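Local coordinates for protein DNA polymerase (Pyrobaculum calidifontis, PDB 5MDN) that probably catalyses DNA synthesis as an archaeal family B polymerase, adding deoxyribonucleotides to a growing strand with release of diphosphate, at residues R72-R77 against D107-D112; V282-E287 against G371-W376; M424-M429 against A471-L476; D437-P442 against K527-E532; Y515-L518 against G522-W525. All coordinates share one frame; numbering follows the deposited sequence.

Interaction 1 (R72-R77 against D107-D112); sequences RRFFGR and DVYEAD
F74 and Y109 meet across one face of a four-stranded antiparallel sheet, from its two outermost strands, 64-74 and 105-109, and illustrate how long aromatic side chains can bridge strands that are not neighbours. F74 also opens a two-residue beta hairpin, a type I' turn running to R77, in which the backbone N of F74 bonds to O of R77 at 2.8 Å; the reverse bond is weak.

The contact across the segments is ring against ring, with no hydrogen bond. The rings lie obliquely, planes at 50° and centroids 4.8 Å apart, with F74 CE1 over one face of the tyrosine, offset toward its rim. F74 has CG anti to the backbone N (chi1 -174°), which carries the ring inward from the sheet edge. F75 CD2 covers one face of the F74 ring, and F81 of strand 77-86 touches both aromatics.

The polar end of Y109 is engaged by K45 NZ in a hydrogen bond, while F74 CZ rests 3.4 Å from Y109 OH.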
# COMPACT_ATOMS: atom_id res chain seq x y z
N ARG A 72 7.31 -28.98 -18.34
CA ARG A 72 7.75 -27.88 -17.49
C ARG A 72 8.11 -28.43 -16.11
O ARG A 72 7.89 -29.60 -15.81
CB ARG A 72 6.69 -26.78 -17.38
CG ARG A 72 6.05 -26.42 -18.71
CD ARG A 72 5.60 -24.97 -18.76
NE ARG A 72 5.14 -24.62 -20.11
CZ ARG A 72 5.95 -24.35 -21.13
NH1 ARG A 72 7.26 -24.37 -20.96
NH2 ARG A 72 5.44 -24.05 -22.31
N ARG A 73 8.66 -27.55 -15.28
CA ARG A 73 9.05 -27.92 -13.93
C ARG A 73 7.91 -27.65 -12.96
O ARG A 73 7.10 -26.74 -13.15
CB ARG A 73 10.29 -27.13 -13.50
CG ARG A 73 11.43 -27.16 -14.51
CD ARG A 73 12.55 -26.23 -14.08
NE ARG A 73 13.26 -26.74 -12.91
CZ ARG A 73 14.29 -26.12 -12.33
NH1 ARG A 73 14.73 -24.97 -12.82
NH2 ARG A 73 14.88 -26.66 -11.27
N PHE A 74 7.86 -28.46 -11.90
CA PHE A 74 6.87 -28.29 -10.84
C PHE A 74 7.58 -28.61 -9.52
O PHE A 74 7.87 -29.78 -9.25
CB PHE A 74 5.66 -29.19 -11.05
CG PHE A 74 4.54 -28.95 -10.07
CD1 PHE A 74 3.87 -27.74 -10.05
CD2 PHE A 74 4.16 -29.94 -9.19
CE1 PHE A 74 2.84 -27.51 -9.16
CE2 PHE A 74 3.13 -29.72 -8.29
CZ PHE A 74 2.47 -28.51 -8.27
N PHE A 75 7.85 -27.57 -8.73
CA PHE A 75 8.72 -27.68 -7.56
C PHE A 75 10.06 -28.32 -7.93
O PHE A 75 10.60 -29.16 -7.20
CB PHE A 75 8.05 -28.46 -6.43
CG PHE A 75 6.92 -27.73 -5.77
CD1 PHE A 75 7.16 -26.76 -4.81
CD2 PHE A 75 5.60 -28.00 -6.12
CE1 PHE A 75 6.13 -26.09 -4.20
CE2 PHE A 75 4.56 -27.33 -5.51
CZ PHE A 75 4.82 -26.37 -4.55
N GLY A 76 10.60 -27.91 -9.07
CA GLY A 76 11.88 -28.40 -9.55
C GLY A 76 11.79 -29.66 -10.39
O GLY A 76 12.57 -29.82 -11.33
N ARG A 77 10.87 -30.56 -10.06
CA ARG A 77 10.74 -31.81 -10.79
C ARG A 77 10.13 -31.55 -12.16
O ARG A 77 9.06 -30.92 -12.25
CB ARG A 77 9.87 -32.79 -10.01
CG ARG A 77 10.36 -33.09 -8.61
CD ARG A 77 9.37 -33.97 -7.85
NE ARG A 77 9.82 -34.26 -6.49
CZ ARG A 77 9.64 -33.46 -5.45
NH1 ARG A 77 9.03 -32.29 -5.59
NH2 ARG A 77 10.09 -33.82 -4.25
N ASP A 107 -4.82 -32.23 -11.71
CA ASP A 107 -4.90 -30.88 -11.17
C ASP A 107 -4.64 -29.87 -12.28
O ASP A 107 -4.02 -30.19 -13.30
CB ASP A 107 -3.90 -30.68 -10.03
CG ASP A 107 -4.40 -29.73 -8.96
OD1 ASP A 107 -5.21 -28.84 -9.30
OD2 ASP A 107 -3.99 -29.87 -7.79
N VAL A 108 -5.11 -28.64 -12.06
CA VAL A 108 -4.99 -27.56 -13.04
C VAL A 108 -4.23 -26.41 -12.40
O VAL A 108 -4.33 -26.17 -11.19
CB VAL A 108 -6.37 -27.09 -13.55
CG1 VAL A 108 -7.02 -28.19 -14.38
CG2 VAL A 108 -7.26 -26.69 -12.39
N TYR A 109 -3.45 -25.70 -13.21
CA TYR A 109 -2.53 -24.69 -12.70
C TYR A 109 -2.52 -23.46 -13.60
O TYR A 109 -2.70 -23.55 -14.81
CB TYR A 109 -1.11 -25.26 -12.58
CG TYR A 109 -1.00 -26.40 -11.60
CD1 TYR A 109 -0.95 -26.15 -10.23
CD2 TYR A 109 -0.96 -27.72 -12.03
CE1 TYR A 109 -0.85 -27.19 -9.32
CE2 TYR A 109 -0.87 -28.76 -11.13
CZ TYR A 109 -0.81 -28.50 -9.78
OH TYR A 109 -0.72 -29.53 -8.88
N GLU A 110 -2.32 -22.30 -12.97
CA GLU A 110 -2.18 -21.01 -13.65
C GLU A 110 -3.42 -20.66 -14.47
O GLU A 110 -3.32 -20.02 -15.52
CB GLU A 110 -0.93 -20.97 -14.53
CG GLU A 110 0.36 -21.25 -13.79
CD GLU A 110 1.59 -20.89 -14.61
OE1 GLU A 110 1.43 -20.24 -15.67
OE2 GLU A 110 2.71 -21.25 -14.20
N ALA A 111 -4.60 -21.05 -14.00
CA ALA A 111 -5.84 -20.72 -14.68
C ALA A 111 -6.41 -19.37 -14.26
O ALA A 111 -7.32 -18.87 -14.94
CB ALA A 111 -6.88 -21.81 -14.43
N ASP A 112 -5.91 -18.77 -13.18
CA ASP A 112 -6.47 -17.54 -12.63
C ASP A 112 -5.54 -16.35 -12.81
O ASP A 112 -5.56 -15.41 -12.01
CB ASP A 112 -6.80 -17.73 -11.15
CG ASP A 112 -5.58 -18.06 -10.32
OD1 ASP A 112 -4.66 -18.73 -10.84
OD2 ASP A 112 -5.53 -17.64 -9.14

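Interaction 2 (V282-E287 against G371-W376); sequences VDEFPE and GNRVEW
E284 and R373 meet from backbones of quite different shape. E284 occupies the third position of a type I turn from V282 to F285, closed by F285 N bonding to V282 O at 3.1 Å, whereas R373 lies within helix 370-384. The chains stay well apart: the closest alpha carbons, E284 CA and G371 CA, are separated by 12.0 Å, and two long side chains reaching from opposite directions cover the distance.

Their meeting is a salt bridge carried by a single hydrogen bond. R373 NH2 donates to E284 OE2 at 3.0 Å, with an N-H...O angle of 144°. The oxygen is approached on its syn side and lies essentially in the guanidinium plane, so the acid sits at the edge of the arginine. Although the two flat groups are only 20° apart, they do not form a symmetrical pair of bonds, since E284 OE1 remains 3.9 Å from R373 NH1. The arginine bends at chi3 (-60°), and its NE is held by the carbonyl oxygen of V365, a second bond that limits rotation of the group; M510 packs against the same side chain.

The arrangement is an ion-pair link between a loop of the exonuclease family region and a helix of the polymerase family region, with the R373 side chain about 12 Å from that of D363, a magnesium ligand.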
# COMPACT_ATOMS: atom_id res chain seq x y z
N VAL A 282 1.07 5.10 1.34
CA VAL A 282 1.35 5.62 2.67
C VAL A 282 0.71 4.76 3.75
O VAL A 282 1.15 4.81 4.91
CB VAL A 282 0.87 7.09 2.81
CG1 VAL A 282 1.46 7.95 1.71
CG2 VAL A 282 -0.64 7.17 2.82
N ASP A 283 -0.31 3.98 3.41
CA ASP A 283 -0.90 3.05 4.37
C ASP A 283 0.13 2.03 4.85
O ASP A 283 0.02 1.52 5.97
CB ASP A 283 -2.11 2.35 3.75
CG ASP A 283 -3.09 1.82 4.79
OD1 ASP A 283 -2.71 1.72 5.97
OD2 ASP A 283 -4.24 1.53 4.42
N GLU A 284 1.13 1.73 4.03
CA GLU A 284 2.16 0.77 4.38
C GLU A 284 3.23 1.33 5.31
O GLU A 284 4.03 0.56 5.85
CB GLU A 284 2.83 0.23 3.11
CG GLU A 284 1.89 -0.53 2.19
CD GLU A 284 2.51 -0.82 0.83
OE1 GLU A 284 3.73 -1.07 0.78
OE2 GLU A 284 1.77 -0.80 -0.18
N PHE A 285 3.26 2.65 5.51
CA PHE A 285 4.23 3.27 6.41
C PHE A 285 3.77 3.14 7.86
O PHE A 285 2.78 3.77 8.26
CB PHE A 285 4.45 4.74 6.06
CG PHE A 285 4.92 4.97 4.65
CD1 PHE A 285 5.78 4.07 4.04
CD2 PHE A 285 4.52 6.09 3.95
CE1 PHE A 285 6.21 4.29 2.74
CE2 PHE A 285 4.95 6.31 2.65
CZ PHE A 285 5.80 5.41 2.05
N PRO A 286 4.46 2.35 8.68
CA PRO A 286 4.01 2.13 10.06
C PRO A 286 4.33 3.27 11.02
O PRO A 286 3.93 3.19 12.19
CB PRO A 286 4.77 0.86 10.46
CG PRO A 286 6.06 0.97 9.71
CD PRO A 286 5.69 1.59 8.38
N GLU A 287 5.03 4.31 10.58
CA GLU A 287 5.44 5.39 11.47
C GLU A 287 4.36 6.46 11.68
O GLU A 287 4.39 7.15 12.70
CB GLU A 287 6.71 6.06 10.94
CG GLU A 287 7.83 5.10 10.57
CD GLU A 287 8.10 5.08 9.08
OE1 GLU A 287 7.22 4.62 8.32
OE2 GLU A 287 9.19 5.53 8.66
N GLY A 371 2.56 -8.73 -0.26
CA GLY A 371 2.62 -10.11 -0.71
C GLY A 371 2.06 -10.29 -2.11
O GLY A 371 2.59 -11.06 -2.91
N ASN A 372 0.98 -9.58 -2.42
CA ASN A 372 0.47 -9.62 -3.78
C ASN A 372 1.51 -9.08 -4.77
O ASN A 372 1.67 -9.63 -5.86
CB ASN A 372 -0.87 -8.87 -3.86
CG ASN A 372 -1.56 -9.05 -5.20
OD1 ASN A 372 -2.51 -9.83 -5.37
ND2 ASN A 372 -1.10 -8.29 -6.17
N ARG A 373 2.24 -8.02 -4.39
CA ARG A 373 3.28 -7.48 -5.27
C ARG A 373 4.41 -8.49 -5.48
O ARG A 373 4.91 -8.65 -6.60
CB ARG A 373 3.81 -6.17 -4.68
CG ARG A 373 4.53 -5.26 -5.67
CD ARG A 373 5.04 -4.01 -4.97
NE ARG A 373 3.96 -3.22 -4.37
CZ ARG A 373 3.90 -2.91 -3.08
NH1 ARG A 373 4.86 -3.31 -2.26
NH2 ARG A 373 2.88 -2.19 -2.61
N VAL A 374 4.83 -9.16 -4.41
CA VAL A 374 5.93 -10.13 -4.51
C VAL A 374 5.51 -11.33 -5.34
O VAL A 374 6.31 -11.88 -6.11
CB VAL A 374 6.37 -10.55 -3.10
CG1 VAL A 374 7.29 -11.76 -3.14
CG2 VAL A 374 7.05 -9.39 -2.38
N GLU A 375 4.25 -11.76 -5.22
CA GLU A 375 3.80 -12.94 -5.95
C GLU A 375 3.75 -12.70 -7.45
O GLU A 375 4.01 -13.63 -8.23
CB GLU A 375 2.43 -13.37 -5.42
CG GLU A 375 2.09 -14.80 -5.73
CD GLU A 375 1.02 -15.34 -4.80
OE1 GLU A 375 -0.15 -14.91 -4.93
OE2 GLU A 375 1.34 -16.19 -3.95
N TRP A 376 3.44 -11.48 -7.88
CA TRP A 376 3.50 -11.16 -9.30
C TRP A 376 4.93 -11.09 -9.82
O TRP A 376 5.15 -11.28 -11.02
CB TRP A 376 2.78 -9.84 -9.58
CG TRP A 376 1.30 -9.99 -9.72
CD1 TRP A 376 0.34 -9.50 -8.88
CD2 TRP A 376 0.60 -10.71 -10.75
NE1 TRP A 376 -0.91 -9.86 -9.33
CE2 TRP A 376 -0.77 -10.60 -10.47
CE3 TRP A 376 1.02 -11.42 -11.87
CZ2 TRP A 376 -1.74 -11.19 -11.29
CZ3 TRP A 376 0.06 -12.00 -12.68
CH2 TRP A 376 -1.31 -11.88 -12.38

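Interaction 3 (M424-M429 against A471-L476); sequences MYPNIM and AVLKHL
L473 is the residue through which helix 468-486 meets P426 and M429 of helix 424-431. Read in order, segment 471-476 first turns V472 to another neighbour, packing it on L378 and Y381 of helix 370-384. L473 then points at helix 424-431, with its CG anti to the carbonyl carbon (chi1 -63°). Its CD1 lies 3.7 Å from M429 CE and 3.9 Å from M429 CB, caught in the bend that the methionine makes at chi3, and is also 4.0 Å from P426 CA; CD2 adds an approach of 4.2 Å to P426 CB. The backbones come close here, with P426 CA and L473 CA 6.4 Å apart. Further along, H475 bonds through ND1 to Y381 OH, and L476 returns to the face shared with M377 and Y381.

M514 touches both L473 and M429, extending the apolar cluster. In family B terms this is buried helix-helix packing between the palm helix carrying the Tyr-Pro of motif A and what is probably the first long helix of the fingers.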
# COMPACT_ATOMS: atom_id res chain seq x y z
N MET A 424 18.92 -9.63 6.45
CA MET A 424 19.32 -10.92 6.99
C MET A 424 18.60 -12.07 6.29
O MET A 424 19.20 -13.13 6.05
CB MET A 424 19.03 -10.94 8.49
CG MET A 424 19.40 -12.21 9.22
SD MET A 424 19.30 -11.92 11.00
CE MET A 424 17.53 -11.76 11.19
N TYR A 425 17.32 -11.90 5.98
CA TYR A 425 16.48 -12.99 5.50
C TYR A 425 16.87 -13.48 4.10
O TYR A 425 16.92 -14.69 3.88
CB TYR A 425 15.01 -12.58 5.54
CG TYR A 425 14.54 -12.27 6.93
CD1 TYR A 425 14.27 -13.29 7.83
CD2 TYR A 425 14.39 -10.95 7.35
CE1 TYR A 425 13.85 -13.01 9.11
CE2 TYR A 425 13.97 -10.67 8.63
CZ TYR A 425 13.70 -11.70 9.50
OH TYR A 425 13.28 -11.41 10.77
N PRO A 426 17.13 -12.59 3.13
CA PRO A 426 17.70 -13.10 1.87
C PRO A 426 19.01 -13.82 2.06
O PRO A 426 19.23 -14.87 1.44
CB PRO A 426 17.86 -11.82 1.02
CG PRO A 426 16.84 -10.89 1.56
CD PRO A 426 16.81 -11.16 3.04
N ASN A 427 19.91 -13.28 2.89
CA ASN A 427 21.17 -13.95 3.19
C ASN A 427 20.94 -15.37 3.70
O ASN A 427 21.56 -16.32 3.21
CB ASN A 427 21.96 -13.14 4.22
CG ASN A 427 23.14 -12.41 3.61
OD1 ASN A 427 23.02 -11.77 2.56
ND2 ASN A 427 24.30 -12.52 4.25
N ILE A 428 20.08 -15.52 4.71
CA ILE A 428 19.78 -16.84 5.27
C ILE A 428 19.28 -17.78 4.18
O ILE A 428 19.72 -18.93 4.07
CB ILE A 428 18.77 -16.71 6.42
CG1 ILE A 428 19.51 -16.42 7.73
CG2 ILE A 428 17.94 -17.97 6.56
CD1 ILE A 428 18.61 -15.96 8.84
N MET A 429 18.34 -17.31 3.36
CA MET A 429 17.72 -18.18 2.36
C MET A 429 18.67 -18.50 1.22
O MET A 429 18.59 -19.59 0.63
CB MET A 429 16.44 -17.54 1.84
CG MET A 429 15.31 -17.53 2.86
SD MET A 429 13.75 -16.89 2.22
CE MET A 429 14.12 -15.14 2.09
N ALA A 471 17.39 -18.70 -6.01
CA ALA A 471 17.79 -18.23 -7.33
C ALA A 471 17.24 -16.84 -7.63
O ALA A 471 17.91 -16.02 -8.27
CB ALA A 471 17.34 -19.23 -8.40
N VAL A 472 16.01 -16.56 -7.18
CA VAL A 472 15.41 -15.25 -7.42
C VAL A 472 16.12 -14.18 -6.60
O VAL A 472 16.46 -13.10 -7.11
CB VAL A 472 13.91 -15.29 -7.10
CG1 VAL A 472 13.31 -13.89 -7.17
CG2 VAL A 472 13.19 -16.23 -8.05
N LEU A 473 16.36 -14.46 -5.32
CA LEU A 473 17.06 -13.50 -4.47
C LEU A 473 18.47 -13.25 -4.99
O LEU A 473 18.94 -12.10 -4.99
CB LEU A 473 17.12 -14.02 -3.04
CG LEU A 473 15.76 -14.19 -2.37
CD1 LEU A 473 15.87 -15.05 -1.12
CD2 LEU A 473 15.15 -12.84 -2.05
N LYS A 474 19.17 -14.31 -5.41
CA LYS A 474 20.51 -14.14 -5.97
C LYS A 474 20.50 -13.17 -7.15
O LYS A 474 21.42 -12.37 -7.31
CB LYS A 474 21.07 -15.50 -6.41
CG LYS A 474 21.36 -16.46 -5.27
CD LYS A 474 22.11 -17.70 -5.71
CE LYS A 474 22.23 -18.66 -4.54
NZ LYS A 474 22.88 -19.93 -4.95
N HIS A 475 19.46 -13.23 -7.98
CA HIS A 475 19.35 -12.33 -9.12
C HIS A 475 19.04 -10.90 -8.66
O HIS A 475 19.59 -9.94 -9.21
CB HIS A 475 18.29 -12.84 -10.08
CG HIS A 475 18.26 -12.13 -11.39
ND1 HIS A 475 17.41 -11.09 -11.66
CD2 HIS A 475 18.99 -12.32 -12.52
CE1 HIS A 475 17.61 -10.66 -12.89
NE2 HIS A 475 18.56 -11.39 -13.44
N LEU A 476 18.15 -10.75 -7.68
CA LEU A 476 17.85 -9.43 -7.15
C LEU A 476 19.08 -8.80 -6.52
O LEU A 476 19.33 -7.60 -6.68
CB LEU A 476 16.70 -9.51 -6.14
CG LEU A 476 15.32 -9.86 -6.68
CD1 LEU A 476 14.32 -10.00 -5.54
CD2 LEU A 476 14.85 -8.81 -7.68

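Interaction 4 (D437-P442 against K527-E532); sequences DTYLEP and KKEVAE
K527 NZ approaches both Y439 and E441: it is 3.3 Å from Y439 CD2, at an oblique angle to the ring, and 4.1 Å from E441 OE2, too far for a salt bridge. The attraction between these opposite charges is therefore probably diffuse. The lysine chain is bent at chi2, chi3 and chi4, curling its amine back to the tyrosine instead of extending it.

E529 takes one face of the same ring. Its CB stands 4.0 Å from the Y439 ring centroid and 28° off the ring normal, a CH-pi contact, and CG lies 3.6 Å from Y439 CZ. A bend at chi2 (92°) then folds the carboxylate over the ring, the two planes 25° apart and stacked. Y439 OH and E529 OE2 end 3.6 Å apart. E529 and K527 thus share the packing against the ring about equally at this surface site.

T438 and L440, flanking Y439, pair by backbone bonds with R462 and R460. The arrangement is an aromatic residue of a connecting loop laid against the first turn of helix 528-551, whose N-cap position is K527.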
# COMPACT_ATOMS: atom_id res chain seq x y z
N ASP A 437 11.02 -26.20 -2.85
CA ASP A 437 11.48 -27.30 -3.70
C ASP A 437 12.74 -27.98 -3.17
O ASP A 437 13.08 -29.07 -3.66
CB ASP A 437 11.74 -26.79 -5.12
CG ASP A 437 12.36 -25.41 -5.14
OD1 ASP A 437 11.85 -24.51 -4.43
OD2 ASP A 437 13.36 -25.21 -5.86
N THR A 438 13.43 -27.39 -2.19
CA THR A 438 14.64 -28.00 -1.63
C THR A 438 14.40 -28.68 -0.29
O THR A 438 15.31 -29.32 0.23
CB THR A 438 15.73 -26.94 -1.47
OG1 THR A 438 15.29 -25.91 -0.58
CG2 THR A 438 16.07 -26.33 -2.82
N TYR A 439 13.20 -28.56 0.27
CA TYR A 439 12.87 -29.23 1.53
C TYR A 439 12.74 -30.73 1.31
O TYR A 439 12.35 -31.20 0.24
CB TYR A 439 11.58 -28.64 2.11
CG TYR A 439 10.97 -29.43 3.24
CD1 TYR A 439 11.51 -29.37 4.53
CD2 TYR A 439 9.85 -30.22 3.04
CE1 TYR A 439 10.94 -30.08 5.57
CE2 TYR A 439 9.28 -30.94 4.08
CZ TYR A 439 9.83 -30.86 5.34
OH TYR A 439 9.27 -31.58 6.37
N LEU A 440 13.06 -31.50 2.35
CA LEU A 440 13.01 -32.95 2.30
C LEU A 440 12.02 -33.48 3.31
O LEU A 440 11.77 -32.86 4.35
CB LEU A 440 14.40 -33.56 2.53
CG LEU A 440 15.47 -33.10 1.53
CD1 LEU A 440 16.84 -33.66 1.88
CD2 LEU A 440 15.07 -33.48 0.11
N GLU A 441 11.46 -34.66 3.02
CA GLU A 441 10.22 -35.14 3.60
C GLU A 441 10.47 -36.52 4.22
O GLU A 441 11.60 -36.75 4.66
CB GLU A 441 9.15 -35.11 2.50
CG GLU A 441 8.93 -33.73 1.90
CD GLU A 441 7.81 -33.70 0.89
OE1 GLU A 441 7.12 -34.73 0.74
OE2 GLU A 441 7.62 -32.65 0.24
N PRO A 442 9.51 -37.47 4.33
CA PRO A 442 9.89 -38.76 4.92
C PRO A 442 10.78 -39.61 4.04
O PRO A 442 11.20 -40.68 4.48
CB PRO A 442 8.54 -39.46 5.17
CG PRO A 442 7.64 -38.88 4.18
CD PRO A 442 8.04 -37.43 4.13
N LYS A 527 5.43 -22.62 2.23
CA LYS A 527 5.75 -23.89 2.87
C LYS A 527 6.14 -23.59 4.31
O LYS A 527 7.06 -22.80 4.55
CB LYS A 527 6.88 -24.61 2.13
CG LYS A 527 7.21 -25.98 2.71
CD LYS A 527 6.06 -26.94 2.47
CE LYS A 527 6.28 -27.79 1.23
NZ LYS A 527 7.40 -28.75 1.41
N LYS A 528 5.43 -24.21 5.26
CA LYS A 528 5.63 -23.89 6.67
C LYS A 528 7.06 -24.18 7.11
O LYS A 528 7.65 -23.39 7.86
CB LYS A 528 4.64 -24.67 7.53
CG LYS A 528 4.76 -24.38 9.01
CD LYS A 528 3.73 -25.15 9.82
CE LYS A 528 4.10 -26.63 9.87
NZ LYS A 528 3.11 -27.43 10.64
N GLU A 529 7.63 -25.29 6.66
CA GLU A 529 8.97 -25.67 7.10
C GLU A 529 10.04 -24.72 6.59
O GLU A 529 11.12 -24.64 7.19
CB GLU A 529 9.29 -27.10 6.66
CG GLU A 529 8.39 -28.16 7.28
CD GLU A 529 7.17 -28.46 6.42
OE1 GLU A 529 6.93 -27.71 5.45
OE2 GLU A 529 6.46 -29.44 6.73
N VAL A 530 9.77 -24.00 5.50
CA VAL A 530 10.71 -22.98 5.04
C VAL A 530 10.70 -21.78 5.98
O VAL A 530 11.75 -21.35 6.48
CB VAL A 530 10.40 -22.56 3.59
CG1 VAL A 530 11.42 -21.55 3.10
CG2 VAL A 530 10.37 -23.78 2.69
N ALA A 531 9.51 -21.23 6.25
CA ALA A 531 9.39 -20.08 7.14
C ALA A 531 9.98 -20.39 8.52
O ALA A 531 10.77 -19.61 9.05
CB ALA A 531 7.93 -19.66 7.26
N GLU A 532 9.60 -21.53 9.10
CA GLU A 532 10.12 -21.90 10.41
C GLU A 532 11.63 -22.08 10.40
O GLU A 532 12.30 -21.78 11.40
CB GLU A 532 9.42 -23.17 10.91
CG GLU A 532 7.95 -22.97 11.25
CD GLU A 532 7.28 -24.24 11.73
OE1 GLU A 532 7.90 -25.32 11.60
OE2 GLU A 532 6.14 -24.16 12.23

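Interaction 5 (Y515-L518 against G522-W525); sequences YGYL and GARW
Y517 and A523 make the tight part of this contact, in which the chain leaves helix 514-519 and folds back on it. A523 CB sits over one face of the tyrosine, 3.9 Å from the ring centroid and 28° off its normal, a CH-pi contact; the nearest ring atom, Y517 CZ, is 3.5 Å from that methyl. With CG anti to the backbone N (chi1 166°), the tyrosine sends its hydroxyl to the backbone of the returning loop. There W525 N donates a hydrogen bond to Y517 OH that is almost straight (175°) but weak, at 3.4 Å. The same oxygen lies in the plane of the W525 indole, at its edge, 3.6 Å from CE3. Its stronger partner is E375 OE2, and E375 also pairs through OE1 with R524 NE, so one glutamate of helix 370-384 grips both sides of the turn.

Packing is looser around L518. There CD2 comes to 3.5 Å from W525 O, yet its distance to W525 CB is 4.4 Å. Neither part faces solvent: all five touching residues are buried.

The sequence places this turn just after the conserved Tyr-Gly that closes motif B of family B polymerases, and the fold-back joins that motif to the loop before helix 528-551.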
# COMPACT_ATOMS: atom_id res chain seq x y z
N TYR A 515 10.56 -12.68 2.97
CA TYR A 515 10.34 -13.38 4.23
C TYR A 515 8.89 -13.25 4.70
O TYR A 515 8.29 -14.22 5.16
CB TYR A 515 11.30 -12.86 5.29
CG TYR A 515 11.01 -13.32 6.70
CD1 TYR A 515 11.19 -14.64 7.07
CD2 TYR A 515 10.57 -12.42 7.66
CE1 TYR A 515 10.92 -15.06 8.36
CE2 TYR A 515 10.30 -12.83 8.95
CZ TYR A 515 10.48 -14.15 9.30
OH TYR A 515 10.21 -14.54 10.59
N GLY A 516 8.32 -12.04 4.61
CA GLY A 516 6.92 -11.87 4.95
C GLY A 516 5.99 -12.66 4.04
O GLY A 516 4.96 -13.17 4.48
N TYR A 517 6.34 -12.75 2.76
CA TYR A 517 5.50 -13.45 1.80
C TYR A 517 5.45 -14.95 2.08
O TYR A 517 4.38 -15.57 2.05
CB TYR A 517 5.99 -13.18 0.38
CG TYR A 517 5.39 -14.11 -0.66
CD1 TYR A 517 4.13 -13.88 -1.18
CD2 TYR A 517 6.09 -15.23 -1.10
CE1 TYR A 517 3.58 -14.73 -2.13
CE2 TYR A 517 5.55 -16.08 -2.04
CZ TYR A 517 4.30 -15.83 -2.55
OH TYR A 517 3.76 -16.68 -3.49
N LEU A 518 6.61 -15.55 2.34
CA LEU A 518 6.69 -17.00 2.48
C LEU A 518 6.03 -17.51 3.76
O LEU A 518 5.85 -18.73 3.89
CB LEU A 518 8.15 -17.46 2.44
CG LEU A 518 8.88 -17.14 1.13
CD1 LEU A 518 10.38 -17.31 1.29
CD2 LEU A 518 8.36 -18.01 -0.00
N GLY A 522 -1.65 -18.06 2.63
CA GLY A 522 -2.32 -18.03 1.34
C GLY A 522 -1.40 -17.61 0.21
O GLY A 522 -1.79 -16.82 -0.65
N ALA A 523 -0.19 -18.15 0.19
CA ALA A 523 0.78 -17.86 -0.85
C ALA A 523 1.02 -19.09 -1.72
O ALA A 523 0.88 -20.23 -1.28
CB ALA A 523 2.11 -17.38 -0.26
N ARG A 524 1.38 -18.83 -2.98
CA ARG A 524 1.62 -19.91 -3.93
C ARG A 524 2.81 -20.76 -3.51
O ARG A 524 2.74 -21.99 -3.49
CB ARG A 524 1.82 -19.31 -5.32
CG ARG A 524 0.55 -18.64 -5.78
CD ARG A 524 0.66 -17.79 -7.02
NE ARG A 524 -0.46 -16.85 -7.02
CZ ARG A 524 -0.98 -16.27 -8.09
NH1 ARG A 524 -0.50 -16.54 -9.30
NH2 ARG A 524 -1.99 -15.42 -7.96
N TRP A 525 3.93 -20.11 -3.18
CA TRP A 525 5.13 -20.79 -2.73
C TRP A 525 5.23 -20.84 -1.21
O TRP A 525 6.34 -20.79 -0.66
CB TRP A 525 6.37 -20.11 -3.33
CG TRP A 525 6.57 -20.46 -4.77
CD1 TRP A 525 7.21 -21.56 -5.26
CD2 TRP A 525 6.09 -19.73 -5.90
NE1 TRP A 525 7.17 -21.55 -6.64
CE2 TRP A 525 6.50 -20.43 -7.05
CE3 TRP A 525 5.38 -18.54 -6.06
CZ2 TRP A 525 6.20 -19.99 -8.34
CZ3 TRP A 525 5.09 -18.10 -7.34
CH2 TRP A 525 5.50 -18.82 -8.46

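How the interactions relate
Interactions 3 and 5 are buried and mainly apolar, interaction 4 is a surface contact mixing charge with a ring face, and interactions 1 and 2 are partly buried, one aromatic and the other ionic. Helix 370-384 ties interaction 2 to interaction 5: E375, two residues after R373 on that helix, reaches into interaction 5. Interactions 3 and 5 share a core in which Y425 stacks on Y515 and M429 SD touches L518, bringing motifs A and B together. Interaction 5 is nested in the chain loop closed by interaction 4, while the segments of 3 and 4 alternate. The hairpin of interaction 1 touches the loop of interaction 4 where F75 O meets D437 CB.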